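Local atomic coordinates of gamma-resorcylate decarboxylase (Polaromonas, PDB entry 4QRO), a protein that probably decarboxylates gamma-resorcylate (2,6-dihydroxybenzoate), and binds manganese together with the inhibitor 2-nitroresorcinol in one pocket. Residues Glu9-Glu14 / Asn81-Glu86; Trp29-Ser34 / Gln40-Arg45; Gln191-His196 / Met219-Pro224; Pro241-Pro244 / Lys248-Asp251. All blocks are in the same frame, centred on the assembly; numbering follows the deposited sequence. Where two conformers were deposited one is given.

Contact 1 of 4, residues Glu9-Glu14 / Asn81-Glu86; sequences EHFATE and NDFLAE. With MN (manganese (II) ion), chain K.
Phe-11 fills the space between Phe-83 and Leu-84, and with it the first strand of an amidohydrolase-type beta/alpha barrel packs against helix 70-90 on the barrel's outside. With CG lying between the backbone N and the carbonyl carbon (chi1 71°), the Phe-11 ring reaches the helix and offers different atoms to its two partners. Its CE1 comes in the plane of the Phe-83 ring, at the edge, 3.9 Å from Phe-83 CD2. The two rings are neither stacked nor perpendicular: their planes lie at 43° with centroids 5.9 Å apart, so that the contact is oblique on the Phe-11 side. Farther round the Phe-11 ring, CE2 meets both methyls of Leu-84, each 3.8 Å away at CD1 and CD2. A branched leucine suits this place because its fork spreads around the ring carbon, while its other neighbours, Leu-57 of strand 52-59 and Phe-122, keep it buried. Neighbouring side chains on a strand alternate, which explains the contrast with His-10: it turns into the barrel, where NE2 binds manganese at 2.2 Å beside Glu-8, His-164 and Asp-287. One strand end thus serves the metal site on one side and the hydrophobic layer on the other. Beyond the strand, Thr-13 divides its two branches between two tasks. OG1 caps a backbone N just past Glu-14, where a short helix starts, whereas the methyl carbon CG2 lies against the Phe-83 ring, 3.8 Å from Phe-83 CD2.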
# COMPACT_ATOMS: atom_id res chain seq x y z
N GLU A 9 -21.35 0.50 -5.51
CA GLU A 9 -22.48 -0.38 -5.42
C GLU A 9 -22.67 -0.95 -6.84
O GLU A 9 -23.03 -0.23 -7.79
CB GLU A 9 -23.74 0.37 -4.92
CG GLU A 9 -23.53 1.48 -3.85
CD GLU A 9 -22.85 1.01 -2.56
OE1 GLU A 9 -21.87 1.67 -2.10
OE2 GLU A 9 -23.30 -0.02 -1.98
N HIS A 10 -22.35 -2.22 -6.98
CA HIS A 10 -22.13 -2.79 -8.27
C HIS A 10 -23.29 -3.65 -8.75
O HIS A 10 -24.02 -4.24 -7.95
CB HIS A 10 -20.88 -3.67 -8.26
CG HIS A 10 -19.63 -2.97 -7.84
ND1 HIS A 10 -19.03 -2.00 -8.61
CD2 HIS A 10 -18.83 -3.15 -6.76
CE1 HIS A 10 -17.92 -1.59 -8.01
NE2 HIS A 10 -17.77 -2.28 -6.90
N PHE A 11 -23.40 -3.77 -10.07
CA PHE A 11 -24.33 -4.70 -10.71
C PHE A 11 -23.63 -5.26 -11.94
O PHE A 11 -22.54 -4.78 -12.35
CB PHE A 11 -25.62 -3.97 -11.14
CG PHE A 11 -25.41 -3.04 -12.32
CD1 PHE A 11 -25.53 -3.51 -13.62
CD2 PHE A 11 -24.98 -1.74 -12.12
CE1 PHE A 11 -25.28 -2.69 -14.70
CE2 PHE A 11 -24.75 -0.90 -13.19
CZ PHE A 11 -24.88 -1.38 -14.49
N ALA A 12 -24.24 -6.28 -12.54
CA ALA A 12 -23.72 -6.85 -13.79
C ALA A 12 -24.84 -7.03 -14.80
O ALA A 12 -26.01 -7.16 -14.42
CB ALA A 12 -23.05 -8.17 -13.53
N THR A 13 -24.47 -7.01 -16.08
CA THR A 13 -25.34 -7.54 -17.14
C THR A 13 -24.91 -8.99 -17.40
O THR A 13 -23.84 -9.42 -16.94
CB THR A 13 -25.25 -6.70 -18.43
OG1 THR A 13 -23.91 -6.69 -18.91
CG2 THR A 13 -25.69 -5.27 -18.15
N GLU A 14 -25.74 -9.77 -18.10
CA GLU A 14 -25.34 -11.15 -18.47
C GLU A 14 -24.02 -11.12 -19.24
O GLU A 14 -23.16 -11.96 -19.07
CB GLU A 14 -26.44 -11.87 -19.26
CG GLU A 14 -27.58 -12.43 -18.39
CD GLU A 14 -27.15 -13.58 -17.46
OE1 GLU A 14 -26.04 -14.14 -17.64
OE2 GLU A 14 -27.92 -13.93 -16.53
N ASN A 81 -24.66 1.20 -20.23
CA ASN A 81 -25.11 2.49 -19.76
C ASN A 81 -26.60 2.70 -20.08
O ASN A 81 -27.33 3.28 -19.28
CB ASN A 81 -24.25 3.58 -20.38
CG ASN A 81 -22.81 3.54 -19.89
OD1 ASN A 81 -22.55 3.11 -18.77
ND2 ASN A 81 -21.88 3.97 -20.73
N ASP A 82 -27.04 2.21 -21.25
CA ASP A 82 -28.48 2.26 -21.58
C ASP A 82 -29.30 1.40 -20.62
O ASP A 82 -30.36 1.81 -20.18
CB ASP A 82 -28.76 1.82 -23.02
CG ASP A 82 -28.31 2.85 -24.06
OD1 ASP A 82 -28.27 4.05 -23.75
OD2 ASP A 82 -28.00 2.43 -25.19
N PHE A 83 -28.82 0.19 -20.32
CA PHE A 83 -29.48 -0.69 -19.36
C PHE A 83 -29.56 -0.03 -17.98
O PHE A 83 -30.60 -0.05 -17.37
CB PHE A 83 -28.73 -2.00 -19.23
CG PHE A 83 -29.18 -2.87 -18.10
CD1 PHE A 83 -30.32 -3.65 -18.21
CD2 PHE A 83 -28.43 -2.96 -16.93
CE1 PHE A 83 -30.72 -4.49 -17.19
CE2 PHE A 83 -28.82 -3.79 -15.90
CZ PHE A 83 -29.97 -4.56 -16.02
N LEU A 84 -28.45 0.54 -17.53
CA LEU A 84 -28.41 1.22 -16.25
C LEU A 84 -29.40 2.43 -16.21
O LEU A 84 -30.14 2.57 -15.24
CB LEU A 84 -26.98 1.66 -15.94
CG LEU A 84 -26.82 2.43 -14.64
CD1 LEU A 84 -27.51 1.72 -13.49
CD2 LEU A 84 -25.33 2.61 -14.39
N ALA A 85 -29.44 3.24 -17.27
CA ALA A 85 -30.43 4.33 -17.36
C ALA A 85 -31.89 3.88 -17.20
O ALA A 85 -32.67 4.54 -16.49
CB ALA A 85 -30.27 5.08 -18.67
N GLU A 86 -32.25 2.78 -17.86
CA GLU A 86 -33.58 2.13 -17.74
C GLU A 86 -33.87 1.70 -16.31
O GLU A 86 -34.97 1.92 -15.81
CB GLU A 86 -33.68 0.91 -18.68
CG GLU A 86 -33.75 1.27 -20.15
CD GLU A 86 -33.36 0.13 -21.07
OE1 GLU A 86 -32.93 0.42 -22.20
OE2 GLU A 86 -33.48 -1.05 -20.66
MN MN K . -15.87 -2.61 -5.75

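Contact 2 of 4, residues Trp29-Ser34 / Gln40-Arg45; sequences WPELRS and QDRRVR
Glu-31 OE2 receives NH2 of Arg-42 at 2.9 Å in a nearly straight salt-bridge hydrogen bond (N-H...O 163°). The same oxygen also takes a weak bond from Arg-42 NH1 at 3.4 Å, so the carboxylate oxygen lies at the guanidinium edge, close to its plane. From the glutamate's side the approach is less regular: NH2 arrives on the syn side of OE2 but tilted out of the carboxylate plane, and the two flat groups stand 69° apart. Arg-42 is stretched out from CG to NE and spans the gap, while Glu-31 bends at chi2 (75°) to bring its carboxylate round. OE2 is shared, since Arg-35 NE forms a salt bridge with it too; a glutamine in place of Glu-31 would probably leave Arg-35 and Arg-42 without the negative charge that draws them together. The bridge joins two consecutive helices, 29-37 and 42-49, in the connection between the first two barrel strands, and lies at the surface, where long charged side chains can pair while keeping access to solvent. Trp-236 of the second subunit packs on Glu-31. Inward from Arg-42, Arg-43 turns toward the barrel, with NE hydrogen-bonded to Asp-38 O and its side chain packing on Met-55 and Leu-57 of strand 52-59. At the other end, Trp-29 lays a ring face beneath Arg-33, whose CB sits over its centre.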
# COMPACT_ATOMS: atom_id res chain seq x y z
N TRP A 29 -21.10 -18.70 -5.59
CA TRP A 29 -21.44 -18.03 -6.86
C TRP A 29 -22.96 -17.81 -7.05
O TRP A 29 -23.40 -16.70 -7.45
CB TRP A 29 -20.80 -18.79 -8.04
CG TRP A 29 -21.17 -18.23 -9.38
CD1 TRP A 29 -21.84 -18.86 -10.38
CD2 TRP A 29 -20.91 -16.90 -9.85
NE1 TRP A 29 -22.01 -18.01 -11.45
CE2 TRP A 29 -21.45 -16.80 -11.15
CE3 TRP A 29 -20.27 -15.78 -9.29
CZ2 TRP A 29 -21.38 -15.63 -11.90
CZ3 TRP A 29 -20.20 -14.61 -10.03
CH2 TRP A 29 -20.75 -14.55 -11.33
N PRO A 30 -23.79 -18.84 -6.74
CA PRO A 30 -25.23 -18.59 -6.94
C PRO A 30 -25.71 -17.35 -6.19
O PRO A 30 -26.47 -16.55 -6.74
CB PRO A 30 -25.87 -19.87 -6.42
CG PRO A 30 -24.82 -20.92 -6.69
CD PRO A 30 -23.54 -20.22 -6.30
N GLU A 31 -25.26 -17.15 -4.96
CA GLU A 31 -25.63 -15.93 -4.22
C GLU A 31 -25.09 -14.67 -4.87
O GLU A 31 -25.85 -13.71 -5.07
CB GLU A 31 -25.14 -15.97 -2.76
CG GLU A 31 -25.29 -14.65 -2.01
CD GLU A 31 -26.73 -14.33 -1.60
OE1 GLU A 31 -27.58 -15.19 -1.81
OE2 GLU A 31 -27.02 -13.24 -1.06
N LEU A 32 -23.77 -14.64 -5.14
CA LEU A 32 -23.16 -13.46 -5.73
C LEU A 32 -23.81 -13.07 -7.05
O LEU A 32 -24.08 -11.90 -7.29
CB LEU A 32 -21.64 -13.66 -5.94
CG LEU A 32 -20.92 -12.45 -6.56
CD1 LEU A 32 -21.17 -11.21 -5.72
CD2 LEU A 32 -19.42 -12.70 -6.73
N ARG A 33 -23.99 -14.06 -7.92
CA ARG A 33 -24.71 -13.92 -9.20
C ARG A 33 -26.06 -13.21 -9.01
O ARG A 33 -26.40 -12.23 -9.72
CB ARG A 33 -24.91 -15.33 -9.78
CG ARG A 33 -25.73 -15.45 -11.06
CD ARG A 33 -25.56 -16.84 -11.68
NE ARG A 33 -26.04 -17.92 -10.82
CZ ARG A 33 -25.88 -19.22 -11.06
NH1 ARG A 33 -25.22 -19.63 -12.14
NH2 ARG A 33 -26.36 -20.10 -10.21
N SER A 34 -26.84 -13.74 -8.08
CA SER A 34 -28.19 -13.24 -7.78
C SER A 34 -28.14 -11.80 -7.29
O SER A 34 -28.98 -10.98 -7.69
CB SER A 34 -28.89 -14.11 -6.74
OG SER A 34 -28.23 -14.04 -5.50
N GLN A 40 -33.65 -4.04 -8.75
CA GLN A 40 -34.96 -3.51 -8.32
C GLN A 40 -35.56 -4.10 -7.04
O GLN A 40 -36.39 -3.44 -6.39
CB GLN A 40 -36.01 -3.68 -9.44
CG GLN A 40 -35.64 -3.06 -10.78
CD GLN A 40 -35.46 -1.55 -10.72
OE1 GLN A 40 -36.22 -0.83 -10.06
NE2 GLN A 40 -34.46 -1.06 -11.41
N ASP A 41 -35.18 -5.30 -6.66
CA ASP A 41 -35.98 -6.04 -5.66
C ASP A 41 -35.26 -6.14 -4.32
O ASP A 41 -35.44 -5.30 -3.45
CB ASP A 41 -36.43 -7.39 -6.24
CG ASP A 41 -37.08 -8.31 -5.21
OD1 ASP A 41 -37.48 -7.84 -4.13
OD2 ASP A 41 -37.20 -9.53 -5.47
N ARG A 42 -34.44 -7.15 -4.15
CA ARG A 42 -33.85 -7.38 -2.83
C ARG A 42 -32.90 -6.25 -2.41
O ARG A 42 -32.85 -5.87 -1.24
CB ARG A 42 -33.16 -8.74 -2.77
CG ARG A 42 -32.44 -9.02 -1.46
CD ARG A 42 -31.99 -10.47 -1.44
NE ARG A 42 -31.15 -10.75 -0.29
CZ ARG A 42 -29.95 -11.34 -0.33
NH1 ARG A 42 -29.29 -11.55 0.81
NH2 ARG A 42 -29.41 -11.74 -1.49
N ARG A 43 -32.17 -5.72 -3.39
CA ARG A 43 -31.28 -4.59 -3.19
C ARG A 43 -31.96 -3.41 -2.51
O ARG A 43 -31.44 -2.87 -1.54
CB ARG A 43 -30.65 -4.16 -4.52
CG ARG A 43 -29.61 -3.06 -4.41
CD ARG A 43 -29.03 -2.67 -5.77
NE ARG A 43 -28.42 -3.81 -6.48
CZ ARG A 43 -27.16 -3.86 -6.91
NH1 ARG A 43 -26.28 -2.86 -6.72
NH2 ARG A 43 -26.76 -4.96 -7.52
N VAL A 44 -33.15 -3.06 -2.99
CA VAL A 44 -33.87 -1.94 -2.40
C VAL A 44 -34.42 -2.29 -1.01
O VAL A 44 -34.40 -1.47 -0.09
CB VAL A 44 -34.99 -1.46 -3.37
CG1 VAL A 44 -35.88 -0.40 -2.70
CG2 VAL A 44 -34.34 -0.91 -4.63
N ARG A 45 -34.90 -3.52 -0.84
CA ARG A 45 -35.30 -3.97 0.48
C ARG A 45 -34.14 -3.85 1.48
O ARG A 45 -34.34 -3.41 2.62
CB ARG A 45 -35.82 -5.40 0.38
CG ARG A 45 -35.98 -6.14 1.69
CD ARG A 45 -36.70 -7.46 1.42
NE ARG A 45 -37.44 -7.39 0.17
CZ ARG A 45 -37.22 -8.15 -0.90
NH1 ARG A 45 -37.93 -7.97 -1.97
NH2 ARG A 45 -36.29 -9.10 -0.88

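Contact 3 of 4, residues Gln191-His196 / Met219-Pro224; sequences QETAVH and MGEGLP
Thr-193 is the first residue of helix segment 191-196 to meet the turn, and it does so with carbon: its CG2 lies 3.9 Å from both CG and OE2 of Glu-221. Its hydroxyl is engaged within its own helix, where OG1 bonds to Phe-189 O, leaving the methyl to pack across the contact. Ala-194 follows and sits closest to the turn. Its CB is 3.5 Å from Glu-221 O and 4.0 Å from Leu-223 CD2, and its small size lets the helix backbone approach to 5.6 Å between Ala-194 CA and Glu-221 CA. The partner is a type I' beta turn from Gly-220 to Leu-223, closed by Leu-223 N on Gly-220 O at 2.9 Å; Gly-220 and Gly-222 accept positive phi angles at which a side chain would strike the preceding carbonyl oxygen. Glu-221, bent at chi2 (-70°), lays CG on Thr-193 and CB against Ala-194, and gives OE2 to His-218 ND1, a second-shell bond likely to fix the orientation of this ligand-pocket histidine. An alanine in place of Glu-221 would probably leave the His-218 ring without this acceptor and freer to turn, with a gap beside Thr-193. Thr-193 and Leu-223 both rest on Leu-216 of strand 214-216, Leu-223 also touches Phe-253 of helix 249-256, and Gln-191 bonds to Trp-187 and Tyr-176 of the second subunit, which places helix 188-202 between barrel strand and dimer interface.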
# COMPACT_ATOMS: atom_id res chain seq x y z
N GLN A 191 -2.73 -2.00 -4.23
CA GLN A 191 -1.45 -1.56 -4.84
C GLN A 191 -1.66 -1.00 -6.25
O GLN A 191 -1.14 0.07 -6.59
CB GLN A 191 -0.41 -2.69 -4.88
CG GLN A 191 0.63 -2.61 -5.99
CD GLN A 191 1.67 -1.52 -5.79
OE1 GLN A 191 1.63 -0.78 -4.80
NE2 GLN A 191 2.60 -1.44 -6.70
N GLU A 192 -2.38 -1.75 -7.07
CA GLU A 192 -2.64 -1.36 -8.46
C GLU A 192 -3.28 0.03 -8.53
O GLU A 192 -2.84 0.90 -9.29
CB GLU A 192 -3.54 -2.40 -9.12
CG GLU A 192 -3.89 -2.09 -10.56
CD GLU A 192 -2.67 -2.01 -11.47
OE1 GLU A 192 -1.74 -2.87 -11.35
OE2 GLU A 192 -2.67 -1.08 -12.33
N THR A 193 -4.27 0.25 -7.69
CA THR A 193 -5.07 1.47 -7.73
C THR A 193 -4.32 2.66 -7.09
O THR A 193 -4.36 3.78 -7.60
CB THR A 193 -6.42 1.21 -7.05
OG1 THR A 193 -6.97 -0.02 -7.57
CG2 THR A 193 -7.37 2.35 -7.25
N ALA A 194 -3.63 2.41 -5.97
CA ALA A 194 -2.79 3.42 -5.36
C ALA A 194 -1.75 3.93 -6.35
O ALA A 194 -1.54 5.12 -6.46
CB ALA A 194 -2.11 2.87 -4.10
N VAL A 195 -1.09 3.02 -7.08
CA VAL A 195 -0.06 3.45 -8.03
C VAL A 195 -0.64 4.20 -9.23
O VAL A 195 -0.10 5.22 -9.64
CB VAL A 195 0.83 2.28 -8.47
CG1 VAL A 195 1.77 2.71 -9.58
CG2 VAL A 195 1.64 1.81 -7.26
N HIS A 196 -1.78 3.74 -9.73
CA HIS A 196 -2.45 4.46 -10.81
C HIS A 196 -2.79 5.90 -10.36
O HIS A 196 -2.54 6.88 -11.11
CB HIS A 196 -3.68 3.69 -11.23
CG HIS A 196 -4.18 4.04 -12.60
ND1 HIS A 196 -4.87 3.13 -13.38
CD2 HIS A 196 -4.07 5.17 -13.34
CE1 HIS A 196 -5.18 3.70 -14.54
NE2 HIS A 196 -4.71 4.93 -14.53
N MET A 219 -10.93 3.22 1.46
CA MET A 219 -10.22 4.16 2.31
C MET A 219 -9.00 4.75 1.62
O MET A 219 -8.08 5.23 2.29
CB MET A 219 -9.81 3.49 3.62
CG MET A 219 -10.96 3.31 4.61
SD MET A 219 -11.77 4.86 5.03
CE MET A 219 -12.79 4.34 6.41
N GLY A 220 -8.98 4.73 0.29
CA GLY A 220 -7.86 5.30 -0.43
C GLY A 220 -6.70 4.36 -0.65
O GLY A 220 -5.61 4.83 -0.92
N GLU A 221 -6.92 3.05 -0.49
CA GLU A 221 -6.04 2.04 -1.06
C GLU A 221 -4.65 2.19 -0.41
O GLU A 221 -3.62 2.08 -1.08
CB GLU A 221 -5.96 2.19 -2.59
CG GLU A 221 -7.31 2.31 -3.34
CD GLU A 221 -8.15 1.02 -3.38
OE1 GLU A 221 -7.82 0.06 -2.66
OE2 GLU A 221 -9.20 1.01 -4.09
N GLY A 222 -4.65 2.49 0.89
CA GLY A 222 -3.40 2.64 1.65
C GLY A 222 -2.74 4.02 1.59
O GLY A 222 -1.81 4.30 2.35
N LEU A 223 -3.19 4.89 0.70
CA LEU A 223 -2.48 6.16 0.48
C LEU A 223 -2.31 7.02 1.75
O LEU A 223 -1.25 7.61 1.92
CB LEU A 223 -3.14 6.98 -0.66
CG LEU A 223 -2.93 6.40 -2.08
CD1 LEU A 223 -3.83 7.09 -3.10
CD2 LEU A 223 -1.48 6.49 -2.56
N PRO A 224 -3.36 7.15 2.60
CA PRO A 224 -3.22 8.09 3.74
C PRO A 224 -2.07 7.75 4.72
O PRO A 224 -1.38 8.64 5.23
CB PRO A 224 -4.58 8.01 4.43
CG PRO A 224 -5.53 7.77 3.30
CD PRO A 224 -4.79 6.81 2.39

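Contact 4 of 4, residues Pro241-Pro244 / Lys248-Asp251; sequences PKYP and KIVD
Tyr-243 spreads one ring face over the side chain of Ile-249, joining the loop after helix 223-232 to the first turn of helix 249-256 in the outer layer of the beta/alpha barrel. The contact is a CH-pi interaction: Ile-249 CD1 stands 4.1 Å from the ring centroid, 26° off the ring normal. It is displaced toward the hydroxyl end, and CE2 and CZ of Tyr-243 are each 3.8 Å from that CD1. Two torsions bring these groups together. Tyr-243 has its CG between the backbone N and the carbonyl carbon (chi1 51°), which swings the ring toward the helix start, while Ile-249 has CG1 anti to its carbonyl carbon (chi1 -63°), so that its longer branch crosses the ring obliquely and puts CD1 over the face. A branched aliphatic side chain suits this flat surface, and its other neighbours, Leu-198 and Met-201 of helix 188-202, are apolar too. The opposite face of the ring is covered by CB of Pro-241, so the ring is sandwiched between proline and isoleucine; Trp-181 of the second subunit meets it edge-to-face. At the far end of the ring, OH donates a hydrogen bond to Arg-247 O, which suits a tyrosine better than a phenylalanine. Lys-248 is the N-cap, with CA 3.5 Å from Tyr-243 OH, and its CB is directed away from the tyrosine's segment. The backbone N of Ile-249 and of Val-250 are taken up by the carboxylate of Asp-231, while Lys-248 N bonds to Asp-251 OD2 at 3.2 Å, approaching that oxygen on its anti side.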
# COMPACT_ATOMS: atom_id res chain seq x y z
N PRO A 241 11.36 17.48 -7.04
CA PRO A 241 10.96 16.10 -7.36
C PRO A 241 11.02 15.86 -8.88
O PRO A 241 10.73 16.78 -9.67
CB PRO A 241 9.51 16.00 -6.84
CG PRO A 241 9.29 17.19 -5.95
CD PRO A 241 10.32 18.23 -6.30
N LYS A 242 11.37 14.64 -9.27
CA LYS A 242 11.61 14.30 -10.67
C LYS A 242 10.32 13.83 -11.32
O LYS A 242 10.30 12.82 -12.03
CB LYS A 242 12.69 13.19 -10.79
CG LYS A 242 14.00 13.47 -10.06
CD LYS A 242 15.09 14.00 -10.97
CE LYS A 242 14.84 15.45 -11.37
NZ LYS A 242 15.82 15.89 -12.40
N TYR A 243 9.23 14.54 -11.06
CA TYR A 243 8.00 14.29 -11.78
C TYR A 243 7.57 15.63 -12.35
O TYR A 243 8.03 16.67 -11.88
CB TYR A 243 6.93 13.63 -10.89
CG TYR A 243 6.65 14.29 -9.56
CD1 TYR A 243 6.08 15.56 -9.51
CD2 TYR A 243 6.93 13.65 -8.35
CE1 TYR A 243 5.79 16.17 -8.31
CE2 TYR A 243 6.62 14.27 -7.13
CZ TYR A 243 6.06 15.53 -7.12
OH TYR A 243 5.74 16.20 -5.93
N PRO A 244 6.71 15.61 -13.39
CA PRO A 244 6.32 16.83 -14.08
C PRO A 244 5.42 17.76 -13.27
O PRO A 244 5.42 18.97 -13.51
CB PRO A 244 5.57 16.35 -15.32
CG PRO A 244 5.77 14.89 -15.40
CD PRO A 244 6.35 14.39 -14.13
N LYS A 248 3.70 19.26 -4.35
CA LYS A 248 3.82 18.00 -3.58
C LYS A 248 2.68 17.06 -3.94
O LYS A 248 1.57 17.52 -4.24
CB LYS A 248 3.79 18.30 -2.07
CG LYS A 248 4.96 19.11 -1.54
CD LYS A 248 4.63 19.61 -0.13
CE LYS A 248 5.80 20.32 0.52
NZ LYS A 248 6.67 19.35 1.23
N ILE A 249 2.93 15.75 -3.91
CA ILE A 249 1.86 14.79 -4.18
C ILE A 249 0.68 15.03 -3.19
O ILE A 249 -0.48 15.01 -3.59
CB ILE A 249 2.38 13.33 -4.09
CG1 ILE A 249 3.44 13.04 -5.16
CG2 ILE A 249 1.23 12.33 -4.11
CD1 ILE A 249 3.01 13.33 -6.60
N VAL A 250 0.99 15.30 -1.92
CA VAL A 250 -0.04 15.50 -0.92
C VAL A 250 -0.99 16.67 -1.26
O VAL A 250 -2.16 16.66 -0.87
CB VAL A 250 0.55 15.69 0.51
CG1 VAL A 250 1.25 17.05 0.64
CG2 VAL A 250 -0.55 15.56 1.57
N ASP A 251 -0.49 17.66 -2.00
CA ASP A 251 -1.33 18.79 -2.43
C ASP A 251 -2.46 18.31 -3.36
O ASP A 251 -3.61 18.68 -3.16
CB ASP A 251 -0.51 19.89 -3.13
CG ASP A 251 0.46 20.60 -2.18
OD1 ASP A 251 0.11 20.81 -1.02
OD2 ASP A 251 1.58 20.92 -2.60

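In the fold
Contacts 1 and 2 belong to one half of the barrel and touch: Arg-43 of contact 2 probably hydrogen-bonds through NH2 to His-10 O, behind the metal ligand. Contact 2 is nested within the chain loop closed by contact 1, yet the two differ in chemistry, a surface salt bridge against partly buried aromatic packing. Contacts 3 and 4 lie across the chain's centre from contact 1, about 16 Å apart between centres. Both are buried, involve the consecutive helices 223-232 and 249-256, and reach the second subunit. Contact 3 packs a helix alanine and threonine on a glycine-rich turn near the ligand pocket; contact 4, farther out, relies on a tyrosine face in a loop.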